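Local coordinates for periplasmic binding protein (Veillonella parvula, PDB 4LJS) that probably binds a ligand outside the cytoplasmic membrane for an uptake system, as periplasmic binding proteins of the chelatase clan do, at residues D109-W114 and R132-Y137; P44-A49 and R66-M71. All blocks are in the same frame, centred on the assembly; numbering follows the deposited sequence.

Overall arrangement
Both contacts lie in one parallel four-stranded sheet, ordered 67-71, 47-50, 110-113, 135-138, and their centres are about 10 Å apart. Contact 2 pairs the first two strands of this sheet and closes before contact 1 opens, so the two follow in series. Each joins the ends of a beta-alpha-beta unit, through helix 52-60 in contact 2 and helix 126-130 in contact 1. D109 reaches from contact 1 to the backbone of E45 and R46. After 67-71 the chain returns past 47-50 to place 110-113 on its other side, and this return with the two outward crossovers gives the order 2-1-3-4, consistent with the core sheet of one lobe of a two-lobed binding protein.

Contact 1 of 2, residues D109-W114 and R132-Y137; sequences DLLVGW and RLANVY
L111 and V136 meet on one face of a parallel strand pair, CD1 of L111 lying 4.3 Å from CG2 of V136 and equally near CB of A134. W129 of helix 126-130, the helix of this beta-alpha-beta crossover, packs on both L111 and V136. The other face carries L110, V112, N135 and Y137. There CD1 of L110 comes to 4.3 Å from CB of Y137, and CG1 of V112 lies 4.2 Å from CD2 of Y137, at the ring edge and near its plane. CG of Y137 is anti to its backbone N (chi1 -178°); the ring packs on K156 and L161 of helix 151-164, and its OH is hydrogen-bonded to D160. In the plane of the sheet the strands are joined by an alternating ladder: N135 N to D109 O, L111 N to N135 O (2.9 Å), Y137 N to L111 O, and G113 N to Y137 O (3.0 Å). In the first rung, N135 N stands well above the carbonyl plane of D109. The carboxylate of D109 turns from this pair, with OD2 accepting from E45 N and OD1 from R46 N. Backbone amides and carbonyls therefore set the register, while apolar side chains join one face to helix 126-130 and F118, and the other to helix 151-164 and, at L110, to Y40.

Contact 2 of 2, residues P44-A49 and R66-M71; sequences PERVVA and RIVAGM
The extended chain of R66 passes P44 O and crosses the E45 side chain obliquely. Its CB lies 4.0 Å from P44 O, CG is little closer, and CD approaches the same oxygen to 3.2 Å. At the tip NH1 donates to P44 O (2.9 Å), standing above the carbonyl plane while the oxygen sits near the guanidinium edge. NH1 also packs on CG of E45, and a water that accepts from NH1 lies within hydrogen-bonding distance of E45 OE2 and may link the two; OE2 bonds to H17 as well. The guanidinium is also held by E63, in a salt bridge to NE, and by V16 O at NH2. From R66 O, which accepts from V47 N, the chain enters the second strand of a beta-alpha-beta unit whose crossover is helix 52-60. A beta bulge interrupts this parallel pairing: V47 O takes both V68 N (2.8 Å) and A69 N (3.2 Å), each donor in the carbonyl plane, and the register slips by one residue. V68, at the corner, points toward the first strand, and its CG2 sits over the centre of one face of the R46 guanidinium, 3.8 Å from CZ. That guanidinium is held by E9 and by M106 O. Beyond the bulge A49 N bonds to A69 O, and M71 N, of a selenomethionine, bonds to A49 O. The M71 chain bends at chi3 (-90°), bringing CE to 3.7 Å from CG1 of V48.

Contact 1 of 2, residues D109-W114 and R132-Y137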
loop_
_atom_site.group_PDB
_atom_site.type_symbol
_atom_site.label_atom_id
_atom_site.label_comp_id
_atom_site.label_asym_id
_atom_site.label_seq_id
_atom_site.Cartn_x
_atom_site.Cartn_y
_atom_site.Cartn_z
ATOM N N ASP A 109 5.856 11.105 19.532
ATOM C CA ASP A 109 4.658 10.925 20.332
ATOM C C ASP A 109 3.690 9.970 19.617
ATOM O O ASP A 109 2.702 9.525 20.188
ATOM C CB ASP A 109 4.010 12.274 20.734
ATOM C CG ASP A 109 3.612 13.136 19.543
ATOM O OD1 ASP A 109 3.734 12.683 18.383
ATOM O OD2 ASP A 109 3.159 14.280 19.778
ATOM N N LEU A 110 4.000 9.650 18.366
ATOM C CA LEU A 110 3.297 8.597 17.642
ATOM C C LEU A 110 4.273 7.877 16.727
ATOM O O LEU A 110 5.052 8.515 16.007
ATOM C CB LEU A 110 2.124 9.159 16.824
ATOM C CG LEU A 110 1.468 8.196 15.819
ATOM C CD1 LEU A 110 0.788 6.991 16.489
ATOM C CD2 LEU A 110 0.485 8.920 14.905
ATOM N N LEU A 111 4.248 6.550 16.777
ATOM C CA LEU A 111 4.998 5.742 15.819
ATOM C C LEU A 111 4.010 4.940 14.982
ATOM O O LEU A 111 3.118 4.280 15.523
ATOM C CB LEU A 111 6.005 4.812 16.511
ATOM C CG LEU A 111 7.025 5.484 17.443
ATOM C CD1 LEU A 111 6.477 5.566 18.853
ATOM C CD2 LEU A 111 8.367 4.761 17.421
ATOM N N VAL A 112 4.157 5.022 13.664
ATOM C CA VAL A 112 3.274 4.304 12.752
ATOM C C VAL A 112 4.096 3.321 11.928
ATOM O O VAL A 112 5.077 3.696 11.280
ATOM C CB VAL A 112 2.537 5.272 11.812
ATOM C CG1 VAL A 112 1.579 4.503 10.898
ATOM C CG2 VAL A 112 1.799 6.347 12.613
ATOM N N GLY A 113 3.715 2.054 11.961
ATOM C CA GLY A 113 4.461 1.064 11.208
ATOM C C GLY A 113 3.733 -0.242 10.984
ATOM O O GLY A 113 2.501 -0.292 10.928
ATOM N N TRP A 114 4.519 -1.302 10.857
ATOM C CA TRP A 114 4.008 -2.632 10.601
ATOM C C TRP A 114 4.160 -3.505 11.843
ATOM O O TRP A 114 4.798 -3.104 12.825
ATOM C CB TRP A 114 4.753 -3.261 9.420
ATOM C CG TRP A 114 4.488 -2.587 8.113
ATOM C CD1 TRP A 114 3.797 -1.427 7.917
ATOM C CD2 TRP A 114 4.901 -3.034 6.808
ATOM N NE1 TRP A 114 3.756 -1.121 6.580
ATOM C CE2 TRP A 114 4.423 -2.091 5.876
ATOM C CE3 TRP A 114 5.618 -4.143 6.341
ATOM C CZ2 TRP A 114 4.645 -2.216 4.501
ATOM C CZ3 TRP A 114 5.842 -4.265 4.978
ATOM C CH2 TRP A 114 5.355 -3.305 4.073
ATOM N N ARG A 132 6.385 5.852 27.753
ATOM C CA ARG A 132 7.100 7.070 27.394
ATOM C C ARG A 132 6.126 8.131 26.889
ATOM O O ARG A 132 6.531 9.100 26.255
ATOM C CB ARG A 132 8.169 6.767 26.337
ATOM C CG ARG A 132 9.121 5.648 26.753
ATOM C CD ARG A 132 10.308 5.484 25.798
ATOM N NE ARG A 132 11.202 6.650 25.751
ATOM C CZ ARG A 132 12.054 6.997 26.715
ATOM N NH1 ARG A 132 12.131 6.285 27.835
ATOM N NH2 ARG A 132 12.831 8.071 26.569
ATOM N N LEU A 133 4.842 7.935 27.185
ATOM C CA LEU A 133 3.769 8.833 26.742
ATOM C C LEU A 133 3.675 9.018 25.223
ATOM O O LEU A 133 3.378 10.109 24.733
ATOM C CB LEU A 133 3.856 10.186 27.449
ATOM C CG LEU A 133 3.535 10.099 28.941
ATOM C CD1 LEU A 133 3.548 11.469 29.552
ATOM C CD2 LEU A 133 2.184 9.429 29.152
ATOM N N ALA A 134 3.926 7.943 24.487
ATOM C CA ALA A 134 3.741 7.946 23.045
ATOM C C ALA A 134 2.754 6.856 22.671
ATOM O O ALA A 134 2.499 5.932 23.448
ATOM C CB ALA A 134 5.060 7.723 22.330
ATOM N N ASN A 135 2.195 6.975 21.475
ATOM C CA ASN A 135 1.296 5.963 20.949
ATOM C C ASN A 135 1.907 5.212 19.779
ATOM O O ASN A 135 2.854 5.688 19.143
ATOM C CB ASN A 135 -0.025 6.604 20.541
ATOM C CG ASN A 135 -0.873 6.945 21.732
ATOM O OD1 ASN A 135 -1.148 6.081 22.564
ATOM N ND2 ASN A 135 -1.264 8.209 21.851
ATOM N N VAL A 136 1.363 4.031 19.507
ATOM C CA VAL A 136 1.799 3.207 18.379
ATOM C C VAL A 136 0.573 2.814 17.551
ATOM O O VAL A 136 -0.456 2.426 18.103
ATOM C CB VAL A 136 2.522 1.934 18.866
ATOM C CG1 VAL A 136 2.802 0.973 17.703
ATOM C CG2 VAL A 136 3.812 2.301 19.599
ATOM N N TYR A 137 0.673 2.958 16.235
ATOM C CA TYR A 137 -0.367 2.469 15.344
ATOM C C TYR A 137 0.242 1.513 14.329
ATOM O O TYR A 137 1.248 1.827 13.695
ATOM C CB TYR A 137 -1.103 3.610 14.634
ATOM C CG TYR A 137 -2.209 3.098 13.743
ATOM C CD1 TYR A 137 -3.412 2.662 14.288
ATOM C CD2 TYR A 137 -2.046 3.020 12.363
ATOM C CE1 TYR A 137 -4.432 2.176 13.488
ATOM C CE2 TYR A 137 -3.071 2.529 11.545
ATOM C CZ TYR A 137 -4.258 2.108 12.117
ATOM O OH TYR A 137 -5.281 1.616 11.328
#

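Contact 2 of 2, residues P44-A49 and R66-M71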
loop_
_atom_site.group_PDB
_atom_site.type_symbol
_atom_site.label_atom_id
_atom_site.label_comp_id
_atom_site.label_asym_id
_atom_site.label_seq_id
_atom_site.Cartn_x
_atom_site.Cartn_y
_atom_site.Cartn_z
ATOM N N PRO A 44 -0.935 14.166 17.298
ATOM C CA PRO A 44 0.506 13.948 17.493
ATOM C C PRO A 44 1.321 15.079 16.875
ATOM O O PRO A 44 0.932 15.617 15.838
ATOM C CB PRO A 44 0.772 12.642 16.731
ATOM C CG PRO A 44 -0.532 11.927 16.734
ATOM C CD PRO A 44 -1.600 13.005 16.686
ATOM N N GLU A 45 2.431 15.444 17.505
ATOM C CA GLU A 45 3.257 16.523 16.983
ATOM C C GLU A 45 4.559 16.021 16.378
ATOM O O GLU A 45 5.177 16.705 15.569
ATOM C CB GLU A 45 3.530 17.569 18.070
ATOM C CG GLU A 45 2.397 18.574 18.187
ATOM C CD GLU A 45 2.440 19.390 19.464
ATOM O OE1 GLU A 45 3.551 19.691 19.954
ATOM O OE2 GLU A 45 1.351 19.728 19.976
ATOM N N ARG A 46 4.966 14.821 16.769
ATOM C CA ARG A 46 6.261 14.282 16.374
ATOM C C ARG A 46 6.117 12.814 16.000
ATOM O O ARG A 46 6.169 11.931 16.858
ATOM C CB ARG A 46 7.271 14.441 17.515
ATOM C CG ARG A 46 7.589 15.891 17.859
ATOM C CD ARG A 46 8.648 15.994 18.949
ATOM N NE ARG A 46 9.909 15.398 18.520
ATOM C CZ ARG A 46 10.814 16.013 17.762
ATOM N NH1 ARG A 46 11.927 15.381 17.421
ATOM N NH2 ARG A 46 10.606 17.254 17.339
ATOM N N VAL A 47 5.939 12.560 14.712
ATOM C CA VAL A 47 5.622 11.221 14.239
ATOM C C VAL A 47 6.845 10.544 13.626
ATOM O O VAL A 47 7.579 11.147 12.841
ATOM C CB VAL A 47 4.489 11.278 13.200
ATOM C CG1 VAL A 47 4.107 9.871 12.723
ATOM C CG2 VAL A 47 3.290 12.015 13.777
ATOM N N VAL A 48 7.079 9.301 14.026
ATOM C CA VAL A 48 8.036 8.443 13.349
ATOM C C VAL A 48 7.214 7.484 12.496
ATOM O O VAL A 48 6.350 6.756 13.002
ATOM C CB VAL A 48 8.940 7.694 14.344
ATOM C CG1 VAL A 48 9.764 6.627 13.634
ATOM C CG2 VAL A 48 9.862 8.686 15.076
ATOM N N ALA A 49 7.446 7.532 11.191
ATOM C CA ALA A 49 6.624 6.789 10.243
ATOM C C ALA A 49 7.491 5.816 9.452
ATOM O O ALA A 49 8.429 6.221 8.751
ATOM C CB ALA A 49 5.890 7.750 9.312
ATOM N N ARG A 66 4.105 17.146 10.469
ATOM C CA ARG A 66 4.197 16.519 11.786
ATOM C C ARG A 66 5.151 15.322 11.800
ATOM O O ARG A 66 5.513 14.817 12.863
ATOM C CB ARG A 66 2.804 16.145 12.311
ATOM C CG ARG A 66 1.914 17.370 12.501
ATOM C CD ARG A 66 0.528 17.042 13.016
ATOM N NE ARG A 66 -0.245 18.268 13.226
ATOM C CZ ARG A 66 -0.384 18.871 14.403
ATOM N NH1 ARG A 66 0.172 18.352 15.488
ATOM N NH2 ARG A 66 -1.097 19.986 14.499
ATOM N N ILE A 67 5.575 14.889 10.616
ATOM C CA ILE A 67 6.499 13.768 10.505
ATOM C C ILE A 67 7.950 14.182 10.787
ATOM O O ILE A 67 8.518 15.021 10.083
ATOM C CB ILE A 67 6.445 13.134 9.107
ATOM C CG1 ILE A 67 5.030 12.654 8.779
ATOM C CG2 ILE A 67 7.455 11.996 9.012
ATOM C CD1 ILE A 67 4.887 12.096 7.368
ATOM N N VAL A 68 8.546 13.585 11.812
ATOM C CA VAL A 68 9.952 13.814 12.114
ATOM C C VAL A 68 10.821 12.842 11.327
ATOM O O VAL A 68 11.840 13.228 10.746
ATOM C CB VAL A 68 10.247 13.689 13.622
ATOM C CG1 VAL A 68 11.757 13.750 13.882
ATOM C CG2 VAL A 68 9.536 14.797 14.382
ATOM N N ALA A 69 10.403 11.580 11.294
ATOM C CA ALA A 69 11.110 10.572 10.516
ATOM C C ALA A 69 10.154 9.810 9.604
ATOM O O ALA A 69 9.091 9.348 10.036
ATOM C CB ALA A 69 11.865 9.619 11.430
ATOM N N GLY A 70 10.530 9.708 8.334
ATOM C CA GLY A 70 9.753 8.975 7.348
ATOM C C GLY A 70 10.727 8.086 6.617
ATOM O O GLY A 70 11.347 8.498 5.630
HETATM N N MSE A 71 10.883 6.864 7.112
HETATM C CA MSE A 71 11.978 6.016 6.657
HETATM C C MSE A 71 11.476 4.830 5.844
HETATM O O MSE A 71 10.408 4.295 6.120
HETATM C CB MSE A 71 12.803 5.537 7.857
HETATM C CG MSE A 71 13.371 6.687 8.688
HETATM SE SE MSE A 71 14.278 6.135 10.335
HETATM C CE MSE A 71 12.736 6.177 11.508
HETATM O O HOH W 1 -1.232 18.993 18.345
#